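Local atomic coordinates of 5'-Methylthioadenosine Nucleosidase (PDB entry 2H8G), a protein that is a nucleosidase of the phosphorylase superfamily that holds adenine in an alpha/beta fold built round a mixed sheet. Residues F159-L164 against N263-L267; I26-V32 against P108-A114; V133-H139 against I172-G178. One frame throughout, in Å; residues are numbered along the deposited sequence.

In the fold
From the N terminus, strand 28-32 enters first and pairs with strand 110-119 in contact 2, which closes a loop of 75 residues holding helices 36-45 and 92-106 and three strands. Contact 3 follows in series: strand 130-138 joins strand 171-177 after 32 residues, within the same mixed sheet. Contact 1 opens inside that second loop, at 159-164, and closes only at 263-267, tying the C terminus to helix 162-168, so contacts 1 and 3 cross along the chain. Contacts 1 and 2 touch, Leu267 CD1 lying 3.7 Å from Ile110 CD1, which packs the chain end against strand 110-119 of the sheet. The centres of contacts 1 and 3 are about 19 Å apart.

Contact 1: residues F159-L164 against N263-L267; sequences FSTPNL and NLSDL
Leu267, the last residue of the chain, brings its carboxylate to the start of helix 162-168 and its side chain to Thr161 and Phe159. The polar part of the contact centres on this terminal group. Leu164 N donates to Leu267 O at 2.8 Å, tilted 28° from the carbonyl plane, and a weak bond of 3.4 Å runs from Asn163 N to Leu267 OXT. Thr161 holds the N-cap position but makes no capping bond with its own side chain; the carboxylate takes up amides of the first turn instead, and the helix dipole would probably help to stabilise its charge. Asp266 O, one residue before the terminus, accepts from Asn163 ND2 at 3.1 Å. The acceptor lies close to the Asn163 amide plane, whereas the donor stands well above the carbonyl plane.

Water links the segments a second time: one molecule donates to both Ser160 O and Leu264 O.

The apolar part lies beside these bonds. With CG anti to the backbone N (chi1 -172°), the Phe159 ring reaches the turn, where its CE2 meets Leu267 CD1 at 3.9 Å and its CZ meets Leu264 CB at 4.1 Å. Leu264 O sits at the ring edge, in plane. Thr161 CG2 packs on Leu267 CB at 3.9 Å, and Leu267 also touches Ile26 and Ile259.

A 3-10 turn, 264-266, thus follows the long C-terminal helix 233-259 and delivers the chain terminus to a helix N terminus, where first-turn amides, lacking acceptors within the helix, characteristically receive an anion.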
# COMPACT_ATOMS: atom_id res chain seq x y z
N PHE A 159 11.46 0.31 -16.46
CA PHE A 159 12.02 -0.52 -17.52
C PHE A 159 12.58 0.38 -18.60
O PHE A 159 11.96 1.37 -18.98
CB PHE A 159 10.93 -1.42 -18.10
CG PHE A 159 11.44 -2.46 -19.06
CD1 PHE A 159 12.18 -3.54 -18.60
CD2 PHE A 159 11.17 -2.35 -20.42
CE1 PHE A 159 12.65 -4.51 -19.48
CE2 PHE A 159 11.64 -3.31 -21.31
CZ PHE A 159 12.38 -4.40 -20.84
N SER A 160 13.77 0.05 -19.10
CA SER A 160 14.42 0.85 -20.13
C SER A 160 13.73 0.72 -21.49
O SER A 160 13.58 -0.38 -22.02
CB SER A 160 15.89 0.43 -20.26
OG SER A 160 16.58 1.28 -21.16
N THR A 161 13.31 1.86 -22.05
CA THR A 161 12.65 1.88 -23.35
C THR A 161 13.29 2.97 -24.22
O THR A 161 12.63 3.94 -24.61
CB THR A 161 11.13 2.16 -23.21
OG1 THR A 161 10.94 3.42 -22.56
CG2 THR A 161 10.47 1.07 -22.39
N PRO A 162 14.58 2.82 -24.54
CA PRO A 162 15.32 3.78 -25.35
C PRO A 162 14.72 4.08 -26.72
O PRO A 162 14.67 5.24 -27.14
CB PRO A 162 16.71 3.15 -25.44
CG PRO A 162 16.41 1.69 -25.42
CD PRO A 162 15.38 1.60 -24.31
N ASN A 163 14.27 3.05 -27.43
CA ASN A 163 13.69 3.25 -28.75
C ASN A 163 12.36 3.99 -28.69
O ASN A 163 12.05 4.81 -29.55
CB ASN A 163 13.51 1.92 -29.47
CG ASN A 163 14.83 1.25 -29.80
OD1 ASN A 163 15.77 1.90 -30.24
ND2 ASN A 163 14.89 -0.06 -29.60
N LEU A 164 11.57 3.70 -27.66
CA LEU A 164 10.28 4.36 -27.49
C LEU A 164 10.51 5.85 -27.30
O LEU A 164 9.84 6.68 -27.90
CB LEU A 164 9.54 3.78 -26.27
CG LEU A 164 8.17 4.35 -25.89
CD1 LEU A 164 7.50 3.40 -24.91
CD2 LEU A 164 8.32 5.73 -25.26
N ASN A 263 9.24 -6.96 -29.21
CA ASN A 263 9.46 -7.79 -28.03
C ASN A 263 10.10 -6.85 -27.01
O ASN A 263 10.56 -5.76 -27.37
CB ASN A 263 10.38 -8.98 -28.34
CG ASN A 263 11.65 -8.58 -29.04
OD1 ASN A 263 12.38 -7.70 -28.58
ND2 ASN A 263 11.93 -9.22 -30.16
N LEU A 264 10.13 -7.25 -25.75
CA LEU A 264 10.68 -6.41 -24.69
C LEU A 264 12.03 -5.77 -24.99
O LEU A 264 12.28 -4.63 -24.60
CB LEU A 264 10.77 -7.21 -23.39
CG LEU A 264 9.42 -7.51 -22.74
CD1 LEU A 264 9.61 -8.49 -21.60
CD2 LEU A 264 8.78 -6.22 -22.24
N SER A 265 12.90 -6.50 -25.69
CA SER A 265 14.23 -5.98 -26.02
C SER A 265 14.21 -4.91 -27.11
O SER A 265 15.18 -4.17 -27.27
CB SER A 265 15.16 -7.12 -26.44
OG SER A 265 14.71 -7.75 -27.63
N ASP A 266 13.11 -4.82 -27.86
CA ASP A 266 13.01 -3.83 -28.94
C ASP A 266 12.41 -2.50 -28.48
O ASP A 266 12.26 -1.58 -29.28
CB ASP A 266 12.15 -4.37 -30.09
CG ASP A 266 12.68 -5.66 -30.69
OD1 ASP A 266 13.91 -5.76 -30.91
OD2 ASP A 266 11.86 -6.57 -30.95
N LEU A 267 12.07 -2.40 -27.20
CA LEU A 267 11.46 -1.18 -26.67
C LEU A 267 12.39 0.02 -26.52
O LEU A 267 11.86 1.15 -26.49
CB LEU A 267 10.78 -1.48 -25.33
CG LEU A 267 9.65 -2.51 -25.36
CD1 LEU A 267 8.95 -2.51 -24.00
CD2 LEU A 267 8.66 -2.17 -26.46
OXT LEU A 267 13.62 -0.17 -26.41
O HOH W 1 14.07 -2.77 -23.58

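Contact 2: residues I26-V32 against P108-A114; sequences ISSVVFV and PDIIINA
Asp109 reaches across to Ile26, Ser27 and Ser28, at the start of strand 28-32. Its CB lies 3.9 Å from Ile26 CG2 and close to Ser28 O. From there CG, anti to the carbonyl carbon (chi1 -62°), carries the carboxylate to the backbone of Ser27 and Ser28, and OD2 takes three bonds. Ser27 N at 2.7 Å and Ser28 N at 2.8 Å both come from the anti side, out of the carboxylate plane, while Ser27 OG donates to the syn lone pair of OD2 at 3.1 Å. Asp109 N returns a bond to Ser28 O, so backbone and side chain together fix the strand entrance.

Beyond it the strands run parallel: Val30 N binds Ile110 O, Val30 O receives Ile112 N, and Ile112 O receives Val32 N. Ile112 CB lies over one face of the Phe31 ring, a CH-pi contact 4.1 Å from its centroid. Val30 CG2 presses tightly on Pro108 CB (3.4 Å). Asn113 ND2 donates to Val32 O at 3.0 Å, and its OD1 is bound by Lys221.

This parallel pair, with helix 233-259 on one face and helix 92-106 on the other, belongs to the mixed central sheet of the alpha/beta phosphorylase-superfamily fold.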
# COMPACT_ATOMS: atom_id res chain seq x y z
N ILE A 26 5.77 -9.04 -27.55
CA ILE A 26 4.87 -8.74 -26.44
C ILE A 26 3.46 -9.11 -26.89
O ILE A 26 3.07 -8.80 -28.02
CB ILE A 26 4.93 -7.24 -26.09
CG1 ILE A 26 6.32 -6.90 -25.56
CG2 ILE A 26 3.85 -6.90 -25.08
CD1 ILE A 26 6.57 -5.42 -25.42
N SER A 27 2.70 -9.77 -26.02
CA SER A 27 1.35 -10.17 -26.38
C SER A 27 0.27 -9.57 -25.48
O SER A 27 -0.89 -9.47 -25.89
CB SER A 27 1.23 -11.70 -26.36
OG SER A 27 1.44 -12.21 -25.06
N SER A 28 0.64 -9.17 -24.27
CA SER A 28 -0.33 -8.60 -23.35
C SER A 28 0.24 -7.43 -22.56
O SER A 28 1.39 -7.47 -22.11
CB SER A 28 -0.84 -9.67 -22.38
OG SER A 28 0.19 -10.12 -21.52
N VAL A 29 -0.57 -6.40 -22.39
CA VAL A 29 -0.17 -5.21 -21.65
C VAL A 29 -1.27 -4.87 -20.66
O VAL A 29 -2.45 -4.96 -20.98
CB VAL A 29 0.01 -4.00 -22.59
CG1 VAL A 29 0.42 -2.77 -21.78
CG2 VAL A 29 1.04 -4.32 -23.66
N VAL A 30 -0.87 -4.48 -19.45
CA VAL A 30 -1.84 -4.08 -18.44
C VAL A 30 -1.56 -2.64 -18.05
O VAL A 30 -0.43 -2.29 -17.71
CB VAL A 30 -1.74 -4.93 -17.15
CG1 VAL A 30 -2.55 -4.27 -16.03
CG2 VAL A 30 -2.27 -6.34 -17.40
N PHE A 31 -2.59 -1.80 -18.15
CA PHE A 31 -2.47 -0.41 -17.74
C PHE A 31 -3.06 -0.34 -16.34
O PHE A 31 -4.17 -0.83 -16.11
CB PHE A 31 -3.31 0.53 -18.62
CG PHE A 31 -2.65 0.93 -19.90
CD1 PHE A 31 -2.65 0.07 -21.00
CD2 PHE A 31 -2.05 2.18 -20.03
CE1 PHE A 31 -2.06 0.45 -22.21
CE2 PHE A 31 -1.45 2.57 -21.24
CZ PHE A 31 -1.46 1.70 -22.32
N VAL A 32 -2.32 0.24 -15.40
CA VAL A 32 -2.82 0.42 -14.05
C VAL A 32 -3.10 1.91 -13.99
O VAL A 32 -2.18 2.73 -14.12
CB VAL A 32 -1.77 0.04 -12.99
CG1 VAL A 32 -2.26 0.44 -11.61
CG2 VAL A 32 -1.50 -1.46 -13.04
N PRO A 108 0.64 -10.22 -17.48
CA PRO A 108 1.06 -9.31 -18.55
C PRO A 108 2.55 -9.39 -18.83
O PRO A 108 3.33 -9.85 -17.99
CB PRO A 108 0.65 -7.94 -18.01
CG PRO A 108 0.89 -8.09 -16.55
CD PRO A 108 0.31 -9.46 -16.25
N ASP A 109 2.96 -8.95 -20.02
CA ASP A 109 4.36 -8.95 -20.38
C ASP A 109 4.99 -7.67 -19.85
O ASP A 109 6.18 -7.62 -19.53
CB ASP A 109 4.53 -8.99 -21.90
CG ASP A 109 3.96 -10.24 -22.52
OD1 ASP A 109 4.36 -11.35 -22.10
OD2 ASP A 109 3.10 -10.12 -23.42
N ILE A 110 4.17 -6.63 -19.75
CA ILE A 110 4.63 -5.33 -19.28
C ILE A 110 3.47 -4.56 -18.68
O ILE A 110 2.32 -4.72 -19.10
CB ILE A 110 5.25 -4.53 -20.46
CG1 ILE A 110 5.82 -3.20 -19.98
CG2 ILE A 110 4.21 -4.33 -21.55
CD1 ILE A 110 6.75 -2.53 -21.00
N ILE A 111 3.77 -3.72 -17.69
CA ILE A 111 2.76 -2.92 -17.02
C ILE A 111 3.02 -1.45 -17.33
O ILE A 111 4.16 -1.01 -17.36
CB ILE A 111 2.82 -3.09 -15.49
CG1 ILE A 111 2.50 -4.54 -15.11
CG2 ILE A 111 1.85 -2.13 -14.81
CD1 ILE A 111 2.88 -4.88 -13.70
N ILE A 112 1.95 -0.70 -17.58
CA ILE A 112 2.09 0.73 -17.82
C ILE A 112 1.23 1.44 -16.80
O ILE A 112 0.01 1.25 -16.77
CB ILE A 112 1.58 1.15 -19.23
CG1 ILE A 112 2.36 0.41 -20.32
CG2 ILE A 112 1.74 2.66 -19.39
CD1 ILE A 112 1.87 0.72 -21.72
N ASN A 113 1.86 2.24 -15.94
CA ASN A 113 1.13 3.02 -14.94
C ASN A 113 0.96 4.38 -15.59
O ASN A 113 1.92 5.13 -15.74
CB ASN A 113 1.96 3.14 -13.65
CG ASN A 113 1.30 4.05 -12.62
OD1 ASN A 113 1.99 4.74 -11.86
ND2 ASN A 113 -0.03 4.03 -12.56
N ALA A 114 -0.26 4.69 -16.02
CA ALA A 114 -0.53 5.97 -16.67
C ALA A 114 -1.44 6.81 -15.80
O ALA A 114 -2.42 6.30 -15.25
CB ALA A 114 -1.18 5.72 -18.04

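Contact 3: residues V133-H139 against I172-G178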
# COMPACT_ATOMS: atom_id res chain seq x y z
N VAL A 133 8.84 8.10 -17.15
CA VAL A 133 9.64 8.11 -15.93
C VAL A 133 10.92 7.28 -15.98
O VAL A 133 10.90 6.15 -16.46
CB VAL A 133 8.79 7.64 -14.73
CG1 VAL A 133 9.65 7.50 -13.48
CG2 VAL A 133 7.66 8.63 -14.48
N SER A 134 12.02 7.83 -15.47
CA SER A 134 13.31 7.14 -15.43
C SER A 134 13.38 6.20 -14.22
O SER A 134 13.63 5.00 -14.37
CB SER A 134 14.46 8.15 -15.37
OG SER A 134 14.28 9.09 -14.32
N ASP A 135 13.18 6.75 -13.03
CA ASP A 135 13.16 5.96 -11.81
C ASP A 135 12.14 6.58 -10.87
O ASP A 135 11.65 7.69 -11.11
CB ASP A 135 14.54 5.88 -11.14
CG ASP A 135 15.19 7.24 -10.94
OD1 ASP A 135 14.47 8.25 -10.86
OD2 ASP A 135 16.44 7.27 -10.85
N VAL A 136 11.81 5.86 -9.80
CA VAL A 136 10.80 6.32 -8.88
C VAL A 136 11.20 6.11 -7.42
O VAL A 136 11.92 5.17 -7.10
CB VAL A 136 9.47 5.59 -9.17
CG1 VAL A 136 9.63 4.09 -8.93
CG2 VAL A 136 8.35 6.18 -8.33
N VAL A 137 10.72 7.00 -6.56
CA VAL A 137 11.00 6.93 -5.13
C VAL A 137 9.77 7.37 -4.35
O VAL A 137 8.82 7.90 -4.94
CB VAL A 137 12.15 7.90 -4.73
CG1 VAL A 137 13.44 7.49 -5.41
CG2 VAL A 137 11.80 9.33 -5.10
N PHE A 138 9.78 7.13 -3.04
CA PHE A 138 8.72 7.58 -2.14
C PHE A 138 9.30 8.77 -1.36
O PHE A 138 10.48 8.75 -1.03
CB PHE A 138 8.35 6.55 -1.06
CG PHE A 138 7.60 5.35 -1.56
CD1 PHE A 138 8.28 4.20 -1.93
CD2 PHE A 138 6.21 5.35 -1.58
CE1 PHE A 138 7.58 3.05 -2.32
CE2 PHE A 138 5.50 4.21 -1.97
CZ PHE A 138 6.19 3.06 -2.33
N HIS A 139 8.48 9.77 -1.06
CA HIS A 139 8.96 10.90 -0.27
C HIS A 139 8.30 10.97 1.10
O HIS A 139 8.66 11.81 1.92
CB HIS A 139 8.77 12.24 -1.00
CG HIS A 139 7.39 12.46 -1.53
ND1 HIS A 139 6.32 12.83 -0.74
CD2 HIS A 139 6.91 12.38 -2.79
CE1 HIS A 139 5.24 12.97 -1.50
NE2 HIS A 139 5.57 12.70 -2.74
N ILE A 172 11.70 13.15 -19.86
CA ILE A 172 11.91 12.13 -18.84
C ILE A 172 12.32 12.77 -17.53
O ILE A 172 12.81 13.90 -17.50
CB ILE A 172 12.99 11.11 -19.30
CG1 ILE A 172 13.02 9.91 -18.34
CG2 ILE A 172 14.35 11.79 -19.35
CD1 ILE A 172 13.82 8.72 -18.84
N GLY A 173 12.10 12.06 -16.43
CA GLY A 173 12.46 12.58 -15.13
C GLY A 173 12.12 11.58 -14.05
O GLY A 173 11.50 10.56 -14.32
N ARG A 174 12.56 11.88 -12.83
CA ARG A 174 12.30 11.01 -11.69
C ARG A 174 10.94 11.37 -11.11
O ARG A 174 10.54 12.54 -11.09
CB ARG A 174 13.40 11.19 -10.63
CG ARG A 174 13.05 10.60 -9.27
CD ARG A 174 14.23 10.66 -8.32
NE ARG A 174 15.31 9.78 -8.75
CZ ARG A 174 16.47 9.65 -8.12
NH1 ARG A 174 16.71 10.34 -7.01
NH2 ARG A 174 17.39 8.82 -8.58
N LEU A 175 10.24 10.35 -10.63
CA LEU A 175 8.92 10.49 -10.02
C LEU A 175 9.01 10.24 -8.52
O LEU A 175 9.67 9.30 -8.08
CB LEU A 175 7.96 9.46 -10.64
CG LEU A 175 6.57 9.33 -10.01
CD1 LEU A 175 5.82 10.64 -10.13
CD2 LEU A 175 5.79 8.20 -10.69
N SER A 176 8.35 11.08 -7.73
CA SER A 176 8.34 10.92 -6.28
C SER A 176 6.89 10.73 -5.85
O SER A 176 6.02 11.57 -6.15
CB SER A 176 8.97 12.14 -5.60
OG SER A 176 9.16 11.89 -4.22
N THR A 177 6.64 9.62 -5.16
CA THR A 177 5.32 9.21 -4.72
C THR A 177 5.05 9.41 -3.24
O THR A 177 5.93 9.19 -2.40
CB THR A 177 5.12 7.71 -5.03
OG1 THR A 177 5.21 7.51 -6.45
CG2 THR A 177 3.78 7.20 -4.51
N GLY A 178 3.82 9.79 -2.92
CA GLY A 178 3.40 9.96 -1.54
C GLY A 178 1.89 9.87 -1.51
O GLY A 178 1.24 10.13 -2.53
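Asp135 and Arg174 form a two-bond salt bridge at one end of a parallel strand pair, 135-138 with 172-177, in the mixed sheet of the phosphorylase-superfamily fold. Arg174 grips side-on: NE meets Asp135 OD1 at 2.7 Å and NH2 meets Asp135 OD2 at 2.9 Å. Both oxygens lie near the guanidinium plane but are approached from above the carboxylate plane, the two planes being 49° apart. The bend at chi3 (-67°) turns the guanidinium back toward Asp135.

Along the strands, Leu175 N binds Asp135 O, Leu175 O receives Val137 N, Val137 O receives Thr177 N at 2.8 Å, and Thr177 O receives His139 N. At the corner before them, Ser134 N donates to Gly173 O. Val136 CG2 packs on Leu175 CG at 4.0 Å, with helix 203-212 against Val136, and from before the corner Val133 CG1 reaches Leu175 CB at 3.8 Å.

A second shell holds these groups. Gln157 binds Asp135 OD2 and Asn194 O accepts from Arg174 NH1, so each half of the salt bridge has a further partner. The side chain of His139 is about 6 Å from the bound adenine at the nearest atoms. Close by, Thr177 OG1 is hydrogen-bonded both to Asp200 OD2, of a residue lining the adenine pocket, and to Ala204 N.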